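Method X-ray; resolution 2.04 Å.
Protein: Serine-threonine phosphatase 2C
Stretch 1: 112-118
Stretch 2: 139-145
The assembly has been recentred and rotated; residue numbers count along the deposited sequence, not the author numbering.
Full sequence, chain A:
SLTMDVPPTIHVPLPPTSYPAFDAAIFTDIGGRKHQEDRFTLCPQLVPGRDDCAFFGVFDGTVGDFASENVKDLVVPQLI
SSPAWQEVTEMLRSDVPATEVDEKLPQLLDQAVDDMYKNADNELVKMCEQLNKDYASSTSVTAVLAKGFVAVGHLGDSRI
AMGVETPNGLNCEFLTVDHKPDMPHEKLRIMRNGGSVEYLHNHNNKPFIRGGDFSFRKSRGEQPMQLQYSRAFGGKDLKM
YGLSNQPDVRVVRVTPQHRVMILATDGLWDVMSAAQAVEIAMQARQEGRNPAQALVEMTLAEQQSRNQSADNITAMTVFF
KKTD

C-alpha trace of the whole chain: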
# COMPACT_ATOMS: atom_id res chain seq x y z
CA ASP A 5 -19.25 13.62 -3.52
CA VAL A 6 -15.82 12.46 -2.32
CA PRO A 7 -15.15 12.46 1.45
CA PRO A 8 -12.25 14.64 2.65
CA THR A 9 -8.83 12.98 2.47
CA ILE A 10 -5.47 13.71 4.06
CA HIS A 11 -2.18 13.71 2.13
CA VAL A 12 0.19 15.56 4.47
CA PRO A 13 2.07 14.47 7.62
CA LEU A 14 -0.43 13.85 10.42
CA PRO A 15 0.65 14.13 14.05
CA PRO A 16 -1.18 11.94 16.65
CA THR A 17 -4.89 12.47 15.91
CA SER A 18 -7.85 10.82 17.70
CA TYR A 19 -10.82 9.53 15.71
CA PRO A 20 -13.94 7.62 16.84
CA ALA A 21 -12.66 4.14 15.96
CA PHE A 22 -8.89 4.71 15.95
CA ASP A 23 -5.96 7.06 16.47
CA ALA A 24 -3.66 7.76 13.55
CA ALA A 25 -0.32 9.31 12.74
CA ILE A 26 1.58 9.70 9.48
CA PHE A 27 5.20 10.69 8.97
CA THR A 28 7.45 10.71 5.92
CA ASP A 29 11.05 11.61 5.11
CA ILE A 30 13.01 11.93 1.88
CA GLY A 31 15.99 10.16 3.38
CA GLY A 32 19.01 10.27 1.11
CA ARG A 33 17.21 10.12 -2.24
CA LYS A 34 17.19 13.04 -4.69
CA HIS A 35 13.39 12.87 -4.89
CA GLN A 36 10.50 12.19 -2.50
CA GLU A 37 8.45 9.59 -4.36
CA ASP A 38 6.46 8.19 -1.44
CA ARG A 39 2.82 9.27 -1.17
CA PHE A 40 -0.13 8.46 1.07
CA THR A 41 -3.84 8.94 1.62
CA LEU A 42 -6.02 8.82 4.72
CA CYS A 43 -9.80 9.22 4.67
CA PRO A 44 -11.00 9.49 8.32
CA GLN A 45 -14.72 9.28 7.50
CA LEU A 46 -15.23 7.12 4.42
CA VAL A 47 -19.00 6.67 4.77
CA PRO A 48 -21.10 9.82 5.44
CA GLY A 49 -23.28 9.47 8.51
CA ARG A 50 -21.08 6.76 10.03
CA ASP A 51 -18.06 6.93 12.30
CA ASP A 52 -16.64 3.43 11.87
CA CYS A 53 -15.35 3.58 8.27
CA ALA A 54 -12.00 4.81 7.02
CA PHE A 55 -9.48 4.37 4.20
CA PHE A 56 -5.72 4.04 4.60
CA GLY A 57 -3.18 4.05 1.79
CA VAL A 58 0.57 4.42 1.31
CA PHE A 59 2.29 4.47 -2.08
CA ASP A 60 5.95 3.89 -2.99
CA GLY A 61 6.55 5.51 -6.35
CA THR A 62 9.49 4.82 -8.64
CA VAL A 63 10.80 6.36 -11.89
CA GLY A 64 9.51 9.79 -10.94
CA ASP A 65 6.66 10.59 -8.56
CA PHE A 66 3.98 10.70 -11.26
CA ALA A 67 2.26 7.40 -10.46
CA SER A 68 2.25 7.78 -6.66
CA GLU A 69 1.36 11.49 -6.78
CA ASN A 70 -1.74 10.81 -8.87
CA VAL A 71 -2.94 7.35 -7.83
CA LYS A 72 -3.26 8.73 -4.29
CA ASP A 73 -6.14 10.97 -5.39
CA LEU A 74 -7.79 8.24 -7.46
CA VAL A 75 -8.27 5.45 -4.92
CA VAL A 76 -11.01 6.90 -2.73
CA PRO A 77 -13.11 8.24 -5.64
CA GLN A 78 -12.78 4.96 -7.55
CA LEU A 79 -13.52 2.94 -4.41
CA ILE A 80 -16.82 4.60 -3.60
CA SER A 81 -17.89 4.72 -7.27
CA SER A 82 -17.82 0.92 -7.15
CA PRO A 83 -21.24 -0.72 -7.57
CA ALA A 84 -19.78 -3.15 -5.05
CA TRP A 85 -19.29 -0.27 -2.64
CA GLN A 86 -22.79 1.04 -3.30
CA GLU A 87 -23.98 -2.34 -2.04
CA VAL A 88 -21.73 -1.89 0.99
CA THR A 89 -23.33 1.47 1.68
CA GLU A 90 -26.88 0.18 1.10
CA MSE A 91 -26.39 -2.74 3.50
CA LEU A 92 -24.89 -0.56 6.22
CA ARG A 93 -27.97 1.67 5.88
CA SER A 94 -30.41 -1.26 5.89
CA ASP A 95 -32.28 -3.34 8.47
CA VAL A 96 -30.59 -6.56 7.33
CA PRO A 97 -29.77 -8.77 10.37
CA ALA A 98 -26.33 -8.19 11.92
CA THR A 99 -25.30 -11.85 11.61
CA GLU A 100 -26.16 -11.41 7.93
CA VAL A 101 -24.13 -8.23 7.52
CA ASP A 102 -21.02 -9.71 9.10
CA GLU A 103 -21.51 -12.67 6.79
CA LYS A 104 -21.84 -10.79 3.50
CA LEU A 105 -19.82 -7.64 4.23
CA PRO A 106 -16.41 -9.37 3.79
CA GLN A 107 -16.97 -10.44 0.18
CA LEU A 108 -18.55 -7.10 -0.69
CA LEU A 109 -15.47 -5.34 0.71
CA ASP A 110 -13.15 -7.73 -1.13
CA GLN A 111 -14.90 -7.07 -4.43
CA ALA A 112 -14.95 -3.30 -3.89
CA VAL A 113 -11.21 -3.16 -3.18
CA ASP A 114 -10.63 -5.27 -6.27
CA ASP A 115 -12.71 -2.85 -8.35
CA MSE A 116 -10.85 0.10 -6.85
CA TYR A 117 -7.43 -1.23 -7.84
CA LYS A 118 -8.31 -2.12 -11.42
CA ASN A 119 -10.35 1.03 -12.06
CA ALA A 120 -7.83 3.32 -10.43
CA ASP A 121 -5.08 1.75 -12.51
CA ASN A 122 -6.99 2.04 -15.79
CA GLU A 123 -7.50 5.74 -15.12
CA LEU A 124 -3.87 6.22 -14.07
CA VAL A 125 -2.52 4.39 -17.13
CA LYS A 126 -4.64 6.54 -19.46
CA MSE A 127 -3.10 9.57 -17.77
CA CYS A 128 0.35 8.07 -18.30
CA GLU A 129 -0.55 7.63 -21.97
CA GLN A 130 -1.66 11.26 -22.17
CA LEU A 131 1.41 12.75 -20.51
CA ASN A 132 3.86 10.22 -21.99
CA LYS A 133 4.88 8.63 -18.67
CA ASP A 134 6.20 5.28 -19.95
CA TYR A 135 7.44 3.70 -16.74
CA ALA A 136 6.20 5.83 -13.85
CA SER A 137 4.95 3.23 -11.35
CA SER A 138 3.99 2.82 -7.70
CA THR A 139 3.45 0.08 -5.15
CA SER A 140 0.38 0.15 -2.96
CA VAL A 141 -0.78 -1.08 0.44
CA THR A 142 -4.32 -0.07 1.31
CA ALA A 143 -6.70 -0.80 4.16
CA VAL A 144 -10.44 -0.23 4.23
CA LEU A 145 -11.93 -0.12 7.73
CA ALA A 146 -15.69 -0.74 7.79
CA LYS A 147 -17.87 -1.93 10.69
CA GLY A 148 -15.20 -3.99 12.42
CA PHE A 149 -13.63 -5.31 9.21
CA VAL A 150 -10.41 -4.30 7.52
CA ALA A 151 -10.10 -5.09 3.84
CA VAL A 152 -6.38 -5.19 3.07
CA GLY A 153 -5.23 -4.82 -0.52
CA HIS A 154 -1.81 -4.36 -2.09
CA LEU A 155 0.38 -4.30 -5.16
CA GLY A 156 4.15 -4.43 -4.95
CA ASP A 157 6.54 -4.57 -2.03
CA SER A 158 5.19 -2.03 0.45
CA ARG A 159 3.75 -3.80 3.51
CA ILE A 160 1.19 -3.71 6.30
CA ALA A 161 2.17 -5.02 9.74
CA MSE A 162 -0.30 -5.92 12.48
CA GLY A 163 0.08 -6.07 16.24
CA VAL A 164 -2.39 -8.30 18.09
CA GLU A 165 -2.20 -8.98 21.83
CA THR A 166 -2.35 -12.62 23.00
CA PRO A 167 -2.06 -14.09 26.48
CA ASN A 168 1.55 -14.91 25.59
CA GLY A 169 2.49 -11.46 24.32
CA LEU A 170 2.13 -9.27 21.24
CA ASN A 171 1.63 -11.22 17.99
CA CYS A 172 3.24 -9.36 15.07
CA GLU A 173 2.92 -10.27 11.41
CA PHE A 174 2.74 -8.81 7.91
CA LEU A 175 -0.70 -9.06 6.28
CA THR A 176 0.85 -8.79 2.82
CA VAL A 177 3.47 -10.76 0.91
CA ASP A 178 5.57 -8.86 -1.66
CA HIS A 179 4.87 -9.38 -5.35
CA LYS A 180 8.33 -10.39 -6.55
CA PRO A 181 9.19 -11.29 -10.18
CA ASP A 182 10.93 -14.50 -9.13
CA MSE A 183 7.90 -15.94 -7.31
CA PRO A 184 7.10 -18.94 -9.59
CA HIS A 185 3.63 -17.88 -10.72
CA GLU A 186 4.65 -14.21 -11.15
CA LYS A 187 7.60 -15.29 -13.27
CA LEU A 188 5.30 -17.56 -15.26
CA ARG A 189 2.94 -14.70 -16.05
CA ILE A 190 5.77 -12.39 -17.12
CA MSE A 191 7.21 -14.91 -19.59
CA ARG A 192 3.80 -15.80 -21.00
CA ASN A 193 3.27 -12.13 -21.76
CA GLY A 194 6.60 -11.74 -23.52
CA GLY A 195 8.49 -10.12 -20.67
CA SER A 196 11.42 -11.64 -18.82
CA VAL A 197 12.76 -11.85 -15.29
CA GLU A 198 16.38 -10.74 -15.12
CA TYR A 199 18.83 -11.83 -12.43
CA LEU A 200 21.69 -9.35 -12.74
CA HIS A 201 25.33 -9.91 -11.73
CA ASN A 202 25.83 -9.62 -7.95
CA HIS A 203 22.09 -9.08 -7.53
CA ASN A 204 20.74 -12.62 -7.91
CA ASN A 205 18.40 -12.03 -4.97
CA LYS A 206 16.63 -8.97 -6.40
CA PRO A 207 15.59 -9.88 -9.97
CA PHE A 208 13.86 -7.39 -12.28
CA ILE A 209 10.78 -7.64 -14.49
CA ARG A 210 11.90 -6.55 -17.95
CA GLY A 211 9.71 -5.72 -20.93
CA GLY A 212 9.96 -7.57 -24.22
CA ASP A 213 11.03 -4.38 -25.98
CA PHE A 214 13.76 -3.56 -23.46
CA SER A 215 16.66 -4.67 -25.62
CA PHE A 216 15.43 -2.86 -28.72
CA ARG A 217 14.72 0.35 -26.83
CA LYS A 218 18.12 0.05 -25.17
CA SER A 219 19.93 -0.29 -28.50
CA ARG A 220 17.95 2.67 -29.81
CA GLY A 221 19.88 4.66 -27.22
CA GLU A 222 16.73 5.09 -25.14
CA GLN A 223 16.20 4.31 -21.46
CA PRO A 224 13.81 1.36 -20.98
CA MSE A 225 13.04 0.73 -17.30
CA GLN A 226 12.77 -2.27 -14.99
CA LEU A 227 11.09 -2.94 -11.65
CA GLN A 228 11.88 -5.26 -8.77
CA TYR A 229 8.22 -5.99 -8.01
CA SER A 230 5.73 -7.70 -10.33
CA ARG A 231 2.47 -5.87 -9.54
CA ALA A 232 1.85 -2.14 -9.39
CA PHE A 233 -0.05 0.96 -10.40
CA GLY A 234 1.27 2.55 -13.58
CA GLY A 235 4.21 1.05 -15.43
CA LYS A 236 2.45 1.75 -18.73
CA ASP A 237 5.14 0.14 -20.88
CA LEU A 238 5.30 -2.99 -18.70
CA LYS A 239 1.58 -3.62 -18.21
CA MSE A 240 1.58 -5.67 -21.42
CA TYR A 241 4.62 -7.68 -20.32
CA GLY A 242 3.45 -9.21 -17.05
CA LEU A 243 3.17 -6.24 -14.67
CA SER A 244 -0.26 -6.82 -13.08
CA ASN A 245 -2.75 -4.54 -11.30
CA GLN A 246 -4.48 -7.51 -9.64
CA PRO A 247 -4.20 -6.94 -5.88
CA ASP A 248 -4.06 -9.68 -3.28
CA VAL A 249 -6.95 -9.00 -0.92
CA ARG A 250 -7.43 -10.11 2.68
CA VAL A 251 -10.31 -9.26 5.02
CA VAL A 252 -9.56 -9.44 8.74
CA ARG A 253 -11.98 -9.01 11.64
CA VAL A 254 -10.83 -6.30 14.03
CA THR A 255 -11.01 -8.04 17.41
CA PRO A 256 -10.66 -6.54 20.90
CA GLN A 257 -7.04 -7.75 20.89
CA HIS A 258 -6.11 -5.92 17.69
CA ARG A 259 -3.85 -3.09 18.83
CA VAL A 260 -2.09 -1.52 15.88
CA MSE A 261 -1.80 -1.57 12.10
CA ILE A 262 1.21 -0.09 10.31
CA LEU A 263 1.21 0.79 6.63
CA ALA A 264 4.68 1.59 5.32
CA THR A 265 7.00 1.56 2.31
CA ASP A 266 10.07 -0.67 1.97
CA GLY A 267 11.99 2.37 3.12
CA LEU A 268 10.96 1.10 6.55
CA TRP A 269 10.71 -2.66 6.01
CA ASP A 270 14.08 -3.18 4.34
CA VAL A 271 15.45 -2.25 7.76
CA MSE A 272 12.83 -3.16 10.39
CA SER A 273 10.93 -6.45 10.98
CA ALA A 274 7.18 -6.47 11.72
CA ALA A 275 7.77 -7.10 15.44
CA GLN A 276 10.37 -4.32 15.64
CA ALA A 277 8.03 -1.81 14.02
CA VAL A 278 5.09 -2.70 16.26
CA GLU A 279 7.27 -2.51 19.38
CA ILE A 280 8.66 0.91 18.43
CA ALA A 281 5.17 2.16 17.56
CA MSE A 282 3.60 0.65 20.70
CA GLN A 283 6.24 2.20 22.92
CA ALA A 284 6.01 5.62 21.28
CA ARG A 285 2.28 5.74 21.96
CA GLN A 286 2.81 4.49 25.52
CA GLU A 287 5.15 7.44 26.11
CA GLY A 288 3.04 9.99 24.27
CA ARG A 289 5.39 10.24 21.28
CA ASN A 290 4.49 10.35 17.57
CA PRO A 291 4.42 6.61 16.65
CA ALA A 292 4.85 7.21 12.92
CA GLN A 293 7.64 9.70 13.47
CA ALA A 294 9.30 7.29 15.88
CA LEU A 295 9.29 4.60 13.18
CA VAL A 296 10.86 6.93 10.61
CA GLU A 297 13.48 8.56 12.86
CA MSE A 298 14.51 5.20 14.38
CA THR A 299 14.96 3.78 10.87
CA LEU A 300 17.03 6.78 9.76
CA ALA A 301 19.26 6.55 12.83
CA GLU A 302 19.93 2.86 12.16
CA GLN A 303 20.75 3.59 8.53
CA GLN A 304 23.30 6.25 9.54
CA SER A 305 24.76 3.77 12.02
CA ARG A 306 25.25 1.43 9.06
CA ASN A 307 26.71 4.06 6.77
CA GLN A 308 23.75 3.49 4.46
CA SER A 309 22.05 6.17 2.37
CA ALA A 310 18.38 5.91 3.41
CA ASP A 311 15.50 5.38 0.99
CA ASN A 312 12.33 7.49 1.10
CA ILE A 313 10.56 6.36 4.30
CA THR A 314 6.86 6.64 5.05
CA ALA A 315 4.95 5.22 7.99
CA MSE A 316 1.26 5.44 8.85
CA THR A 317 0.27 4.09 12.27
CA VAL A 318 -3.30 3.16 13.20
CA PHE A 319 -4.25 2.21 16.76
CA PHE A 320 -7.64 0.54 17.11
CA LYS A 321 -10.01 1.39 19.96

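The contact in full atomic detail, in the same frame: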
# COMPACT_ATOMS: atom_id res chain seq x y z
N ALA A 112 -15.09 -4.74 -3.72
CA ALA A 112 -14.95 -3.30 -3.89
C ALA A 112 -13.48 -2.88 -3.99
O ALA A 112 -13.12 -2.02 -4.79
CB ALA A 112 -15.62 -2.56 -2.72
N VAL A 113 -12.64 -3.48 -3.16
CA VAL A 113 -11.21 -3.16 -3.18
C VAL A 113 -10.64 -3.61 -4.52
O VAL A 113 -9.82 -2.92 -5.12
CB VAL A 113 -10.47 -3.85 -2.01
CG1 VAL A 113 -8.96 -3.67 -2.15
CG2 VAL A 113 -10.94 -3.25 -0.69
N ASP A 114 -11.10 -4.76 -4.99
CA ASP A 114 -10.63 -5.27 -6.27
C ASP A 114 -10.99 -4.28 -7.37
O ASP A 114 -10.16 -3.97 -8.23
CB ASP A 114 -11.25 -6.63 -6.56
CG ASP A 114 -10.49 -7.39 -7.63
OD1 ASP A 114 -9.38 -7.86 -7.33
OD2 ASP A 114 -10.99 -7.49 -8.77
N ASP A 115 -12.23 -3.81 -7.35
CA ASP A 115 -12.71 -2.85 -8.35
C ASP A 115 -11.91 -1.56 -8.28
O ASP A 115 -11.56 -0.97 -9.30
CB ASP A 115 -14.19 -2.52 -8.12
CG ASP A 115 -15.11 -3.63 -8.58
OD1 ASP A 115 -14.60 -4.65 -9.07
OD2 ASP A 115 -16.34 -3.48 -8.44
N MSE A 116 -11.62 -1.12 -7.06
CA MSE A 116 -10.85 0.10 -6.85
C MSE A 116 -9.48 0.03 -7.53
O MSE A 116 -9.10 0.93 -8.28
CB MSE A 116 -10.65 0.35 -5.35
CG MSE A 116 -9.74 1.52 -5.04
SE MSE A 116 -9.34 1.70 -3.13
CE MSE A 116 -7.85 0.49 -3.02
N TYR A 117 -8.76 -1.05 -7.27
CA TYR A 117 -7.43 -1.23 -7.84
C TYR A 117 -7.44 -1.19 -9.36
O TYR A 117 -6.74 -0.39 -9.97
CB TYR A 117 -6.81 -2.54 -7.35
CG TYR A 117 -6.01 -2.36 -6.08
CD1 TYR A 117 -4.69 -1.92 -6.12
CD2 TYR A 117 -6.60 -2.57 -4.83
CE1 TYR A 117 -3.97 -1.68 -4.94
CE2 TYR A 117 -5.89 -2.34 -3.65
CZ TYR A 117 -4.57 -1.89 -3.71
OH TYR A 117 -3.87 -1.68 -2.55
N LYS A 118 -8.24 -2.05 -9.97
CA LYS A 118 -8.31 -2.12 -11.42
C LYS A 118 -8.81 -0.84 -12.08
O LYS A 118 -8.28 -0.42 -13.10
CB LYS A 118 -9.16 -3.32 -11.85
CG LYS A 118 -8.51 -4.65 -11.50
CD LYS A 118 -9.48 -5.80 -11.63
CE LYS A 118 -8.83 -7.13 -11.29
NZ LYS A 118 -9.83 -8.20 -11.06
N THR A 139 3.95 1.23 -5.87
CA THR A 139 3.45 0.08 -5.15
C THR A 139 2.22 0.62 -4.44
O THR A 139 1.91 1.82 -4.53
CB THR A 139 4.38 -0.37 -4.03
OG1 THR A 139 4.41 0.66 -3.04
CG2 THR A 139 5.78 -0.66 -4.54
N SER A 140 1.54 -0.25 -3.72
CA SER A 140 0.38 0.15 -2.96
C SER A 140 0.02 -0.84 -1.86
O SER A 140 0.09 -2.05 -2.06
CB SER A 140 -0.83 0.33 -3.89
OG SER A 140 -2.02 0.50 -3.14
N VAL A 141 -0.29 -0.30 -0.69
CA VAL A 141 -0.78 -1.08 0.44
C VAL A 141 -1.95 -0.23 0.89
O VAL A 141 -1.77 0.95 1.21
CB VAL A 141 0.21 -1.20 1.63
CG1 VAL A 141 1.25 -2.23 1.32
CG2 VAL A 141 0.81 0.15 1.95
N THR A 142 -3.14 -0.81 0.88
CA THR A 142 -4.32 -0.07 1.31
C THR A 142 -5.10 -0.87 2.34
O THR A 142 -4.97 -2.09 2.42
CB THR A 142 -5.26 0.23 0.11
OG1 THR A 142 -5.66 -0.99 -0.51
CG2 THR A 142 -4.56 1.14 -0.90
N ALA A 143 -5.89 -0.17 3.14
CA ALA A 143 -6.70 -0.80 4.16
C ALA A 143 -8.03 -0.07 4.24
O ALA A 143 -8.07 1.15 4.36
CB ALA A 143 -5.99 -0.74 5.52
N VAL A 144 -9.12 -0.82 4.15
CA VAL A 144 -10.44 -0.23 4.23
C VAL A 144 -11.10 -0.72 5.52
O VAL A 144 -11.39 -1.91 5.67
CB VAL A 144 -11.29 -0.62 3.00
CG1 VAL A 144 -12.72 -0.08 3.15
CG2 VAL A 144 -10.65 -0.05 1.74
N LEU A 145 -11.29 0.19 6.47
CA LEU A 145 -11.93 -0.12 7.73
C LEU A 145 -13.43 0.13 7.57
O LEU A 145 -13.83 1.21 7.14
CB LEU A 145 -11.39 0.77 8.85
CG LEU A 145 -12.14 0.68 10.19
CD1 LEU A 145 -11.91 -0.69 10.82
CD2 LEU A 145 -11.66 1.78 11.13

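The contact packs one face of a helix against one face of a strand, and its polar part rests on a single hydroxyl. Tyr117 is buried, and its OH lies 2.9 Å from Ser140 OG and 2.8 Å from Thr142 OG1, both hydrogen bonds. Any of these three hydroxyls can in principle give or accept a proton, and the heavy-atom positions leave the direction of each bond open. Ser140 and Thr142 are two apart on the strand, so the alternation of side chains puts both on the side that faces the helix, and the tyrosine oxygen reaches between their side-chain oxygens. The rule to read here is that a polar group taken into a buried interface should arrive with its partners: the phenol has two, and each strand hydroxyl has the phenol.

The reach comes from the length of the side chain. The CA-to-CB bond of Tyr117 points sideways to the strand, yet with chi1 at -90° the ring carries its far end nearer. This spans a wide backbone gap, since Tyr117 CA and Ser140 CA are 9.3 Å apart. Thr142 OG1 sits at the ring edge, near the ring plane, as suits a partner of the phenolic oxygen. Tyr117 accordingly has the largest area covered by the opposing stretch, 62 Å², with Thr142 next at 48 Å².

The apolar contact lies toward the other end of the pairing, where the backbones come closer: Val113 CA and Val144 CA are 8.0 Å apart. Both valines point toward the opposing stretch, both have chi1 in t, and Val113 CG2 meets Val144 CG2 at 4.0 Å, a van der Waals contact between methyl groups. Small branched side chains suffice where the gap is narrower.

Between these two sites lies the selenomethionine Met116, whose CA-to-CB bond also points toward the strand. Its chain is extended through chi1 and chi2, both t, then turns at chi3 (p, 85°), and its terminal CE comes within 3.6 Å of Thr142 OG1. That is packing of a methyl beside a hydroxyl already bonded to Tyr117.

Within the helix, backbone bonds such as Tyr117 N to Val113 O, 3.0 Å, hold the spacing that presents Val113 and Tyr117 one turn apart. Asp114 and Lys118, also one turn apart, are partly exposed and take no part in the contact; they pair with each other in a salt bridge, Lys118 NZ to Asp114 OD2 at 2.7 Å.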